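Local coordinates for GP23.1 (Bacillus phage spp1, PDB 2XF7), which is a putative chaperone of the phage, a small all-helical protein that assembles as a hexamer, at residues Ser2-Phe10 with Asp32-Ile41. Residues are numbered along the deposited sequence; the frame is centred on the assembly and turned at random.
Sequences SESLLYGYF and DLTQEEADKI
Ser4 and Leu33 bring the two backbones closest, with their CA atoms 5.8 Å apart, and the gap widens to 7.7 Å between the CA atoms of Phe10 and Ile41, where helix 7-15 runs beside helix 35-42. At the narrow end the Glu37 carboxylate grips Ser4 with both oxygens, each through its syn lone pair: OE2 takes the backbone N of Ser4 at 2.8 Å in a nearly straight bond (173°), and OE1 takes the hydroxyl OG of Ser4 at 2.6 Å. OE1 is also met on its anti side by Thr34 N, while Thr34 OG1 accepts from Glu37 N. This capping box opens helix 35-42, and three bonds to the carboxylate fix its rotation. A water bridges Leu6 N and Asp32 O, tying the turn Ser4-Tyr7 to the other segment.

Beyond the polar grip, the Tyr7 side chain, its CG anti to the backbone N (chi1 -179°), reaches obliquely across the first turns of helix 35-42. Its CD1 lies 3.7 Å from Glu37 CB; near the ring plane CE1 meets Glu37 O and OH meets Lys40 CB, and CE1 sits 3.6 Å from Ile41 CG1. Leu33 fits between the two aromatic residues: CG approaches Phe10 CD2 at 3.8 Å, and CD2 touches Tyr7 CA.

Tyr7 OH bonds Asp32 of a third subunit, and Asp32 OD2 is met by Tyr44 and Tyr7 of a second subunit, carrying the same segments into the hexamer interfaces. Phe10 continues onto Leu23 and Ala27 of helix 21-30, and Ile41 onto Leu11 and Trp14 of helix 7-15, so the contact joins all three helices in a buried core.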
loop_
_atom_site.group_PDB
_atom_site.type_symbol
_atom_site.label_atom_id
_atom_site.label_comp_id
_atom_site.label_asym_id
_atom_site.label_seq_id
_atom_site.Cartn_x
_atom_site.Cartn_y
_atom_site.Cartn_z
ATOM N N SER B 2 -10.041 -10.096 15.936
ATOM C CA SER B 2 -9.121 -9.514 14.943
ATOM C C SER B 2 -9.790 -9.307 13.571
ATOM O O SER B 2 -10.357 -10.244 12.979
ATOM C CB SER B 2 -7.864 -10.385 14.795
ATOM N N GLU B 3 -9.682 -8.066 13.063
ATOM C CA GLU B 3 -10.235 -7.594 11.792
ATOM C C GLU B 3 -9.863 -8.483 10.610
ATOM O O GLU B 3 -8.687 -8.900 10.499
ATOM C CB GLU B 3 -9.654 -6.204 11.519
ATOM C CG GLU B 3 -10.571 -5.238 10.789
ATOM C CD GLU B 3 -10.860 -3.989 11.601
ATOM O OE1 GLU B 3 -12.031 -3.541 11.597
ATOM O OE2 GLU B 3 -9.938 -3.491 12.289
ATOM N N SER B 4 -10.832 -8.717 9.668
ATOM C CA SER B 4 -10.462 -9.442 8.466
ATOM C C SER B 4 -9.434 -8.536 7.747
ATOM O O SER B 4 -9.585 -7.306 7.719
ATOM C CB SER B 4 -11.686 -9.637 7.581
ATOM O OG SER B 4 -12.609 -10.514 8.229
ATOM N N LEU B 5 -8.393 -9.149 7.184
ATOM C CA LEU B 5 -7.340 -8.361 6.516
ATOM C C LEU B 5 -7.877 -7.447 5.396
ATOM O O LEU B 5 -7.345 -6.339 5.203
ATOM C CB LEU B 5 -6.280 -9.302 5.947
ATOM C CG LEU B 5 -5.361 -9.981 6.965
ATOM C CD1 LEU B 5 -4.271 -10.802 6.252
ATOM C CD2 LEU B 5 -4.716 -8.992 7.960
ATOM N N LEU B 6 -8.931 -7.905 4.689
ATOM C CA LEU B 6 -9.543 -7.157 3.580
ATOM C C LEU B 6 -10.657 -6.233 3.971
ATOM O O LEU B 6 -11.373 -5.707 3.099
ATOM C CB LEU B 6 -10.033 -8.170 2.529
ATOM C CG LEU B 6 -8.890 -8.975 1.862
ATOM C CD1 LEU B 6 -9.422 -10.113 1.038
ATOM C CD2 LEU B 6 -7.944 -8.058 1.059
ATOM N N TYR B 7 -10.866 -6.035 5.276
ATOM C CA TYR B 7 -11.922 -5.106 5.684
ATOM C C TYR B 7 -11.774 -3.696 4.978
ATOM O O TYR B 7 -12.728 -3.200 4.338
ATOM C CB TYR B 7 -11.947 -4.949 7.196
ATOM C CG TYR B 7 -13.044 -4.007 7.650
ATOM C CD1 TYR B 7 -14.362 -4.420 7.699
ATOM C CD2 TYR B 7 -12.783 -2.655 7.865
ATOM C CE1 TYR B 7 -15.370 -3.545 8.066
ATOM C CE2 TYR B 7 -13.783 -1.762 8.240
ATOM C CZ TYR B 7 -15.081 -2.214 8.359
ATOM O OH TYR B 7 -16.088 -1.364 8.706
ATOM N N GLY B 8 -10.596 -3.107 5.081
ATOM C CA GLY B 8 -10.395 -1.776 4.500
ATOM C C GLY B 8 -10.568 -1.826 2.993
ATOM O O GLY B 8 -11.098 -0.864 2.387
ATOM N N TYR B 9 -10.051 -2.890 2.374
ATOM C CA TYR B 9 -10.159 -3.044 0.926
ATOM C C TYR B 9 -11.656 -2.979 0.500
ATOM O O TYR B 9 -12.010 -2.265 -0.443
ATOM C CB TYR B 9 -9.570 -4.402 0.524
ATOM C CG TYR B 9 -9.673 -4.661 -0.938
ATOM C CD1 TYR B 9 -8.753 -4.109 -1.825
ATOM C CD2 TYR B 9 -10.634 -5.537 -1.440
ATOM C CE1 TYR B 9 -8.803 -4.395 -3.184
ATOM C CE2 TYR B 9 -10.705 -5.821 -2.802
ATOM C CZ TYR B 9 -9.786 -5.236 -3.670
ATOM O OH TYR B 9 -9.821 -5.461 -5.024
ATOM N N PHE B 10 -12.531 -3.762 1.167
ATOM C CA PHE B 10 -13.954 -3.792 0.801
ATOM C C PHE B 10 -14.667 -2.482 1.192
ATOM O O PHE B 10 -15.535 -1.993 0.436
ATOM C CB PHE B 10 -14.667 -5.009 1.386
ATOM C CG PHE B 10 -14.251 -6.259 0.624
ATOM C CD1 PHE B 10 -14.622 -6.436 -0.706
ATOM C CD2 PHE B 10 -13.533 -7.270 1.251
ATOM C CE1 PHE B 10 -14.228 -7.613 -1.425
ATOM C CE2 PHE B 10 -13.184 -8.474 0.538
ATOM C CZ PHE B 10 -13.511 -8.597 -0.791
ATOM N N ASP B 32 -13.983 -14.037 3.527
ATOM C CA ASP B 32 -13.059 -12.888 3.471
ATOM C C ASP B 32 -13.509 -11.667 4.331
ATOM O O ASP B 32 -12.736 -10.694 4.549
ATOM C CB ASP B 32 -12.772 -12.449 2.030
ATOM C CG ASP B 32 -11.931 -13.480 1.260
ATOM O OD1 ASP B 32 -11.135 -14.218 1.896
ATOM O OD2 ASP B 32 -12.122 -13.599 0.036
ATOM N N LEU B 33 -14.796 -11.707 4.747
ATOM C CA LEU B 33 -15.387 -10.710 5.652
ATOM C C LEU B 33 -16.330 -11.493 6.534
ATOM O O LEU B 33 -16.873 -12.540 6.118
ATOM C CB LEU B 33 -16.287 -9.668 4.934
ATOM C CG LEU B 33 -15.622 -8.601 4.070
ATOM C CD1 LEU B 33 -16.727 -7.729 3.420
ATOM C CD2 LEU B 33 -14.706 -7.721 4.931
ATOM N N THR B 34 -16.531 -10.968 7.750
ATOM C CA THR B 34 -17.625 -11.581 8.556
ATOM C C THR B 34 -18.924 -10.828 8.183
ATOM O O THR B 34 -18.904 -9.690 7.643
ATOM C CB THR B 34 -17.368 -11.410 10.076
ATOM O OG1 THR B 34 -17.395 -10.012 10.386
ATOM C CG2 THR B 34 -16.020 -12.019 10.486
ATOM N N GLN B 35 -20.075 -11.427 8.565
ATOM C CA GLN B 35 -21.336 -10.731 8.308
ATOM C C GLN B 35 -21.357 -9.367 9.050
ATOM O O GLN B 35 -21.842 -8.365 8.502
ATOM C CB GLN B 35 -22.516 -11.594 8.805
ATOM C CG GLN B 35 -23.837 -10.922 8.451
ATOM C CD GLN B 35 -24.014 -10.755 6.949
ATOM O OE1 GLN B 35 -23.927 -11.721 6.166
ATOM N NE2 GLN B 35 -24.235 -9.527 6.502
ATOM N N GLU B 36 -20.864 -9.335 10.297
ATOM C CA GLU B 36 -20.824 -8.100 11.097
ATOM C C GLU B 36 -19.987 -7.030 10.359
ATOM O O GLU B 36 -20.399 -5.854 10.300
ATOM C CB GLU B 36 -20.183 -8.368 12.456
ATOM C CG GLU B 36 -20.048 -7.010 13.166
ATOM C CD GLU B 36 -19.830 -7.175 14.637
ATOM O OE1 GLU B 36 -20.734 -7.794 15.260
ATOM O OE2 GLU B 36 -18.766 -6.719 15.146
ATOM N N GLU B 37 -18.848 -7.447 9.779
ATOM C CA GLU B 37 -18.033 -6.487 9.023
ATOM C C GLU B 37 -18.813 -5.964 7.792
ATOM O O GLU B 37 -18.761 -4.758 7.503
ATOM C CB GLU B 37 -16.721 -7.140 8.562
ATOM C CG GLU B 37 -15.758 -7.244 9.743
ATOM C CD GLU B 37 -14.522 -8.062 9.397
ATOM O OE1 GLU B 37 -14.652 -9.008 8.585
ATOM O OE2 GLU B 37 -13.410 -7.713 9.857
ATOM N N ALA B 38 -19.497 -6.859 7.055
ATOM C CA ALA B 38 -20.258 -6.381 5.901
ATOM C C ALA B 38 -21.360 -5.388 6.381
ATOM O O ALA B 38 -21.567 -4.353 5.740
ATOM C CB ALA B 38 -20.940 -7.546 5.198
ATOM N N ASP B 39 -22.031 -5.680 7.494
ATOM C CA ASP B 39 -23.069 -4.776 8.034
ATOM C C ASP B 39 -22.433 -3.408 8.427
ATOM O O ASP B 39 -23.044 -2.340 8.150
ATOM C CB ASP B 39 -23.669 -5.409 9.295
ATOM C CG ASP B 39 -24.526 -6.644 9.025
ATOM O OD1 ASP B 39 -24.919 -6.858 7.843
ATOM O OD2 ASP B 39 -24.833 -7.369 9.999
ATOM N N LYS B 40 -21.173 -3.429 8.966
ATOM C CA LYS B 40 -20.477 -2.152 9.289
ATOM C C LYS B 40 -20.208 -1.385 8.023
ATOM O O LYS B 40 -20.408 -0.160 7.952
ATOM C CB LYS B 40 -19.184 -2.354 10.104
ATOM C CG LYS B 40 -19.438 -2.925 11.502
ATOM C CD LYS B 40 -18.217 -2.978 12.380
ATOM C CE LYS B 40 -18.691 -3.299 13.802
ATOM N NZ LYS B 40 -19.154 -2.093 14.593
ATOM N N ILE B 41 -19.681 -2.076 7.007
ATOM C CA ILE B 41 -19.410 -1.378 5.747
ATOM C C ILE B 41 -20.697 -0.766 5.157
ATOM O O ILE B 41 -20.653 0.387 4.729
ATOM C CB ILE B 41 -18.781 -2.376 4.759
ATOM C CG1 ILE B 41 -17.349 -2.690 5.242
ATOM C CG2 ILE B 41 -18.798 -1.779 3.333
ATOM C CD1 ILE B 41 -16.690 -3.913 4.514
HETATM O O HOH W 1 -10.073 -10.693 4.905
#